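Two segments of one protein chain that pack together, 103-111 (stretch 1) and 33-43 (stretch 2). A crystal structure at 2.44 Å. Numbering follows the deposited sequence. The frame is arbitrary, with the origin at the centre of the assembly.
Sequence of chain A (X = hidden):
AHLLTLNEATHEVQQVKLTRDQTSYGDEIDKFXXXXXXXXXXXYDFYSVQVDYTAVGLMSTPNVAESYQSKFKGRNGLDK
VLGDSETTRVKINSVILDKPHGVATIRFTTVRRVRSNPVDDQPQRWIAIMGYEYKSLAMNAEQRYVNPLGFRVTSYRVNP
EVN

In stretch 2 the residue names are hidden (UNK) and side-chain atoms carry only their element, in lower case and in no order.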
ATOM      1  N   VAL A 103       9.581  15.108  26.337  1.00 31.90           N
ATOM      2  CA  VAL A 103       8.260  15.423  25.818  1.00 31.44           C
ATOM      3  C   VAL A 103       8.368  15.638  24.316  1.00 30.92           C
ATOM      4  O   VAL A 103       9.323  16.246  23.843  1.00 31.33           O
ATOM      5  CB  VAL A 103       7.663  16.660  26.510  1.00 32.25           C
ATOM      6  CG1 VAL A 103       6.401  17.101  25.826  1.00 31.89           C
ATOM      7  CG2 VAL A 103       7.389  16.354  27.967  1.00 32.72           C
ATOM      8  N   ALA A 104       7.418  15.084  23.568  1.00 30.08           N
ATOM      9  CA  ALA A 104       7.406  15.204  22.119  1.00 29.57           C
ATOM     10  C   ALA A 104       5.993  15.445  21.605  1.00 29.18           C
ATOM     11  O   ALA A 104       5.016  14.970  22.176  1.00 28.96           O
ATOM     12  CB  ALA A 104       7.996  13.978  21.484  1.00 28.89           C
ATOM     13  N   THR A 105       5.897  16.210  20.530  1.00 29.18           N
ATOM     14  CA  THR A 105       4.633  16.466  19.879  1.00 28.86           C
ATOM     15  C   THR A 105       4.670  15.918  18.475  1.00 28.12           C
ATOM     16  O   THR A 105       5.520  16.296  17.683  1.00 28.25           O
ATOM     17  CB  THR A 105       4.327  17.945  19.823  1.00 29.65           C
ATOM     18  OG1 THR A 105       4.183  18.439  21.154  1.00 30.38           O
ATOM     19  CG2 THR A 105       3.050  18.189  19.054  1.00 29.36           C
ATOM     20  N   ILE A 106       3.762  15.004  18.171  1.00 27.41           N
ATOM     21  CA  ILE A 106       3.766  14.377  16.863  1.00 26.72           C
ATOM     22  C   ILE A 106       2.442  14.597  16.129  1.00 26.46           C
ATOM     23  O   ILE A 106       1.378  14.205  16.606  1.00 26.29           O
ATOM     24  CB  ILE A 106       4.069  12.876  16.985  1.00 26.11           C
ATOM     25  CG1 ILE A 106       5.489  12.696  17.529  1.00 26.44           C
ATOM     26  CG2 ILE A 106       3.897  12.174  15.650  1.00 25.44           C
ATOM     27  CD1 ILE A 106       5.990  11.277  17.514  1.00 25.97           C
ATOM     28  N   ARG A 107       2.519  15.211  14.956  1.00 26.49           N
ATOM     29  CA  ARG A 107       1.339  15.405  14.131  1.00 26.28           C
ATOM     30  C   ARG A 107       1.285  14.356  13.046  1.00 25.52           C
ATOM     31  O   ARG A 107       2.237  14.182  12.284  1.00 25.39           O
ATOM     32  CB  ARG A 107       1.341  16.805  13.535  1.00 26.92           C
ATOM     33  CG  ARG A 107       1.107  17.860  14.579  1.00 27.75           C
ATOM     34  CD  ARG A 107       0.961  19.234  13.982  1.00 28.48           C
ATOM     35  NE  ARG A 107       0.502  20.193  14.985  1.00 32.60           N
ATOM     36  CZ  ARG A 107       1.253  20.688  15.964  1.00 29.95           C
ATOM     37  NH1 ARG A 107       2.512  20.299  16.109  1.00 29.83           N
ATOM     38  NH2 ARG A 107       0.728  21.560  16.814  1.00 32.25           N
ATOM     39  N   PHE A 108       0.154  13.663  12.971  1.00 25.10           N
ATOM     40  CA  PHE A 108       0.055  12.550  12.054  1.00 24.43           C
ATOM     41  C   PHE A 108      -1.325  12.401  11.429  1.00 24.22           C
ATOM     42  O   PHE A 108      -2.325  12.922  11.917  1.00 24.54           O
ATOM     43  CB  PHE A 108       0.469  11.253  12.779  1.00 24.06           C
ATOM     44  CG  PHE A 108      -0.454  10.837  13.897  1.00 24.10           C
ATOM     45  CD1 PHE A 108      -0.406  11.466  15.127  1.00 24.63           C
ATOM     46  CD2 PHE A 108      -1.321   9.768  13.741  1.00 23.68           C
ATOM     47  CE1 PHE A 108      -1.239  11.078  16.147  1.00 24.74           C
ATOM     48  CE2 PHE A 108      -2.138   9.367  14.776  1.00 23.81           C
ATOM     49  CZ  PHE A 108      -2.103  10.023  15.971  1.00 24.33           C
ATOM     50  N   THR A 109      -1.353  11.655  10.338  1.00 23.74           N
ATOM     51  CA  THR A 109      -2.555  11.458   9.565  1.00 23.56           C
ATOM     52  C   THR A 109      -2.869   9.982   9.448  1.00 23.02           C
ATOM     53  O   THR A 109      -1.988   9.174   9.171  1.00 22.69           O
ATOM     54  CB  THR A 109      -2.416  12.069   8.168  1.00 23.64           C
ATOM     55  OG1 THR A 109      -2.342  13.489   8.297  1.00 24.28           O
ATOM     56  CG2 THR A 109      -3.621  11.718   7.298  1.00 23.46           C
ATOM     57  N   THR A 110      -4.125   9.639   9.682  1.00 23.01           N
ATOM     58  CA  THR A 110      -4.582   8.272   9.486  1.00 22.60           C
ATOM     59  C   THR A 110      -5.503   8.184   8.273  1.00 22.51           C
ATOM     60  O   THR A 110      -6.323   9.066   8.032  1.00 22.86           O
ATOM     61  CB  THR A 110      -5.306   7.725  10.733  1.00 22.72           C
ATOM     62  OG1 THR A 110      -6.341   8.627  11.128  1.00 23.18           O
ATOM     63  CG2 THR A 110      -4.325   7.575  11.877  1.00 22.79           C
ATOM     64  N   VAL A 111      -5.335   7.117   7.506  1.00 22.13           N
ATOM     65  CA  VAL A 111      -6.232   6.814   6.398  1.00 22.06           C
ATOM     66  C   VAL A 111      -6.851   5.446   6.639  1.00 21.88           C
ATOM     67  O   VAL A 111      -6.169   4.426   6.589  1.00 21.60           O
ATOM     68  CB  VAL A 111      -5.508   6.818   5.038  1.00 23.37           C
ATOM     69  CG1 VAL A 111      -6.456   6.368   3.933  1.00 23.96           C
ATOM     70  CG2 VAL A 111      -4.955   8.198   4.730  1.00 23.49           C
ATOM     71  N   UNK A  33      12.135   6.164  17.502  1.00 26.39           N
ATOM     72  CA  UNK A  33      11.314   5.372  18.405  1.00 26.18           C
ATOM     73  C   UNK A  33       9.948   6.003  18.610  1.00 25.87           C
ATOM     74  O   UNK A  33       8.949   5.300  18.674  1.00 25.44           O
ATOM     75  c   UNK A  33      14.541   0.561  18.787  1.00 27.22           C
ATOM     76  n   UNK A  33      15.496   4.027  19.587  1.00 28.18           N
ATOM     77  c   UNK A  33      13.493   3.074  19.326  1.00 27.04           C
ATOM     78  c   UNK A  33      14.546   4.993  19.788  1.00 27.93           C
ATOM     79  c   UNK A  33      13.304   4.463  19.637  1.00 27.23           C
ATOM     80  c   UNK A  33      12.009   5.181  19.760  1.00 26.84           C
ATOM     81  c   UNK A  33      14.876   2.839  19.303  1.00 27.66           C
ATOM     82  c   UNK A  33      15.416   1.580  19.037  1.00 27.94           C
ATOM     83  c   UNK A  33      13.162   0.766  18.798  1.00 26.60           C
ATOM     84  c   UNK A  33      12.626   2.010  19.066  1.00 26.50           C
ATOM     85  N   UNK A  34       9.897   7.325  18.681  1.00 26.17           N
ATOM     86  CA  UNK A  34       8.622   7.979  18.900  1.00 26.00           C
ATOM     87  C   UNK A  34       7.681   7.783  17.710  1.00 25.32           C
ATOM     88  O   UNK A  34       6.500   7.518  17.896  1.00 25.02           O
ATOM     89  c   UNK A  34       8.308   9.719  21.622  1.00 27.35           C
ATOM     90  c   UNK A  34       8.819   9.458  19.177  1.00 26.58           C
ATOM     91  c   UNK A  34      10.105  11.096  20.547  1.00 28.00           C
ATOM     92  c   UNK A  34       9.382   9.759  20.560  1.00 27.31           C
ATOM     93  N   UNK A  35       8.206   7.904  16.494  1.00 25.16           N
ATOM     94  CA  UNK A  35       7.380   7.715  15.320  1.00 24.59           C
ATOM     95  C   UNK A  35       7.000   6.234  15.176  1.00 24.11           C
ATOM     96  O   UNK A  35       5.896   5.922  14.750  1.00 23.68           O
ATOM     97  o   UNK A  35       9.356   7.675  13.875  1.00 24.84           O
ATOM     98  c   UNK A  35       8.174   9.750  14.033  1.00 25.12           C
ATOM     99  c   UNK A  35       8.056   8.240  14.016  1.00 24.62           C
ATOM    100  N   UNK A  36       7.917   5.333  15.520  1.00 24.26           N
ATOM    101  CA  UNK A  36       7.628   3.897  15.511  1.00 23.96           C
ATOM    102  C   UNK A  36       6.497   3.559  16.453  1.00 23.88           C
ATOM    103  O   UNK A  36       5.648   2.736  16.150  1.00 23.53           O
ATOM    104  n   UNK A  36       9.268   0.825  14.004  1.00 26.14           N
ATOM    105  o   UNK A  36       9.285   2.596  12.633  1.00 23.68           O
ATOM    106  c   UNK A  36       9.456   2.113  13.743  1.00 23.92           C
ATOM    107  c   UNK A  36       9.915   2.965  14.882  1.00 24.40           C
ATOM    108  c   UNK A  36       8.858   3.089  15.933  1.00 24.33           C
ATOM    109  N   UNK A  37       6.494   4.213  17.599  1.00 24.29           N
ATOM    110  CA  UNK A  37       5.490   3.960  18.603  1.00 24.35           C
ATOM    111  C   UNK A  37       4.124   4.375  18.081  1.00 24.00           C
ATOM    112  O   UNK A  37       3.167   3.616  18.187  1.00 23.80           O
ATOM    113  o   UNK A  37       2.326   3.604  24.214  1.00 25.99           O
ATOM    114  c   UNK A  37       4.274   3.047  22.953  1.00 25.63           C
ATOM    115  c   UNK A  37       5.828   4.689  19.896  1.00 24.95           C
ATOM    116  c   UNK A  37       4.899   4.394  21.044  1.00 25.14           C
ATOM    117  c   UNK A  37       5.125   3.319  21.892  1.00 25.37           C
ATOM    118  c   UNK A  37       3.178   3.858  23.170  1.00 25.66           C
ATOM    119  c   UNK A  37       2.932   4.929  22.339  1.00 25.43           C
ATOM    120  c   UNK A  37       3.783   5.188  21.281  1.00 25.17           C
ATOM    121  N   UNK A  38       4.044   5.579  17.527  1.00 24.01           N
ATOM    122  CA  UNK A  38       2.799   6.082  16.981  1.00 23.78           C
ATOM    123  C   UNK A  38       2.319   5.206  15.836  1.00 23.24           C
ATOM    124  O   UNK A  38       1.143   4.899  15.728  1.00 23.06           O
ATOM    125  c   UNK A  38       2.943   7.529  16.495  1.00 23.98           C
ATOM    126  c   UNK A  38       3.204   8.454  17.666  1.00 24.60           C
ATOM    127  c   UNK A  38       1.706   7.962  15.693  1.00 23.75           C
ATOM    128  N   UNK A  39       3.234   4.793  14.978  1.00 23.06           N
ATOM    129  CA  UNK A  39       2.862   3.936  13.872  1.00 22.63           C
ATOM    130  C   UNK A  39       2.330   2.586  14.361  1.00 22.53           C
ATOM    131  O   UNK A  39       1.321   2.100  13.856  1.00 22.28           O
ATOM    132  c   UNK A  39       5.579   5.071  11.371  1.00 22.78           C
ATOM    133  c   UNK A  39       4.039   3.750  12.919  1.00 22.57           C
ATOM    134  c   UNK A  39       3.755   2.652  11.925  1.00 22.76           C
ATOM    135  c   UNK A  39       4.285   5.049  12.151  1.00 22.66           C
ATOM    136  N   UNK A  40       2.994   1.995  15.355  1.00 22.82           N
ATOM    137  CA  UNK A  40       2.565   0.717  15.904  1.00 22.86           C
ATOM    138  C   UNK A  40       1.200   0.836  16.571  1.00 22.92           C
ATOM    139  O   UNK A  40       0.371  -0.062  16.460  1.00 22.84           O
ATOM    140  n   UNK A  40       4.680  -1.499  15.433  1.00 24.84           N
ATOM    141  n   UNK A  40       6.766  -1.216  15.829  1.00 24.41           N
ATOM    142  c   UNK A  40       3.565   0.196  16.938  1.00 23.27           C
ATOM    143  c   UNK A  40       5.895  -1.918  15.127  1.00 26.11           C
ATOM    144  c   UNK A  40       6.088  -0.316  16.610  1.00 25.30           C
ATOM    145  c   UNK A  40       4.766  -0.485  16.363  1.00 23.62           C
ATOM    146  N   UNK A  41       0.980   1.945  17.269  1.00 23.16           N
ATOM    147  CA  UNK A  41      -0.200   2.092  18.108  1.00 23.38           C
ATOM    148  C   UNK A  41      -1.432   2.596  17.359  1.00 23.17           C
ATOM    149  O   UNK A  41      -2.543   2.160  17.638  1.00 23.26           O
ATOM    150  c   UNK A  41      -1.066   3.319  20.155  1.00 24.18           C
ATOM    151  c   UNK A  41       0.112   3.021  19.279  1.00 23.85           C
ATOM    152  n   UNK A  41      -1.821   4.060  22.350  1.00 25.13           N
ATOM    153  c   UNK A  41      -1.808   4.204  23.668  1.00 25.71           C
ATOM    154  n   UNK A  41      -2.927   4.493  24.306  1.00 26.09           N
ATOM    155  c   UNK A  41      -0.654   3.753  21.534  1.00 24.75           C
ATOM    156  n   UNK A  41      -0.681   4.048  24.351  1.00 25.97           N
ATOM    157  N   UNK A  42      -1.233   3.487  16.394  1.00 22.97           N
ATOM    158  CA  UNK A  42      -2.357   4.128  15.725  1.00 22.89           C
ATOM    159  C   UNK A  42      -2.715   3.443  14.420  1.00 22.47           C
ATOM    160  O   UNK A  42      -3.748   3.729  13.831  1.00 22.43           O
ATOM    161  o   UNK A  42      -4.092   6.315  17.225  1.00 23.81           O
ATOM    162  c   UNK A  42      -1.773   6.389  16.735  1.00 23.54           C
ATOM    163  c   UNK A  42      -2.052   5.608  15.470  1.00 23.04           C
ATOM    164  c   UNK A  42      -2.937   6.362  17.694  1.00 23.87           C
ATOM    165  o   UNK A  42      -2.696   6.356  18.921  1.00 24.26           O
ATOM    166  N   UNK A  43      -1.864   2.535  13.970  1.00 22.25           N
ATOM    167  CA  UNK A  43      -2.201   1.741  12.805  1.00 21.94           C
ATOM    168  C   UNK A  43      -3.093   0.588  13.205  1.00 22.02           C
ATOM    169  O   UNK A  43      -3.116   0.171  14.363  1.00 22.30           O
ATOM    170  c   UNK A  43      -0.959   1.181  12.121  1.00 21.76           C
ATOM    171  o   UNK A  43      -0.051   2.192  11.750  1.00 23.20           O
TER

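Position 33 carries one carbon followed by fused five- and six-membered rings holding eight carbons and one nitrogen, an indole. Its side chain makes no contact with stretch 1. The indole identifies W33.

Position 34 has four carbons forked at the second, with CA-to-CB directed toward the strand. One terminal carbon lies 3.7 Å from A104 CB, and the CB of 34 lies 3.8 Å from I106 CD1. The fork beyond CB identifies L34.

At position 35 a single carbon bears one oxygen and one carbon, and CA-to-CB points sideways. I106 CD1 lies 4.2 Å from the backbone N of 35 and 4.4 Å from its methyl carbon. The hydroxyl and methyl on one carbon give T35.

Position 36 has three carbons, the third bearing one oxygen and one nitrogen, a carboxamide. It is Q36, out of reach of the strand.

Position 37 shows one carbon, then a six-carbon ring bearing an oxygen. Its CA-to-CB bond points sideways, and the side chain makes no contact with stretch 1. The ring and its oxygen give Y37.

Position 38 has three carbons, forked at the first, and points toward the strand. One methyl sits 4.0 Å from I106 CD1; the other is 3.9 Å from the centroid of the F108 ring and 8° off its normal, squarely over the face. The short fork is V38, and the CH-pi contact is made by CG1.

Position 39 has four carbons, forked at the first, with one arm two carbons long. CA-to-CB points away from the strand; this is I39.

Position 40 has one carbon and a five-membered ring of three carbons and two nitrogens, an imidazole: H40, remote from the strand.

Position 41 runs through three carbons and a nitrogen to a carbon bearing two more nitrogens. The guanidinium defines R41, whose NH1 donates to Y37 OH at 3.0 Å, within the helix.

Position 42 has three carbons, the third bearing two oxygens. Its second carbon lies 3.6 Å from F108 CE2. The carboxylate marks E42, and OE2 is hydrogen-bonded elsewhere in the structure.

Position 43 has one carbon and one oxygen, S43. It is the first residue to leave helical phi/psi, and its OG donates to I39 O at 2.5 Å.

The contact works by apolar packing, without a hydrogen bond between the stretches. Alternation along the strand turns A104, I106, F108 and T110 toward the helix, while L34, V38 and E42, spaced four apart, repeat on the helical side facing them. The axes approach to 10.0 Å at 49°, and the two stretches together bury 329 Å².

Stretch 2 33-43: WLTQYVIHRES
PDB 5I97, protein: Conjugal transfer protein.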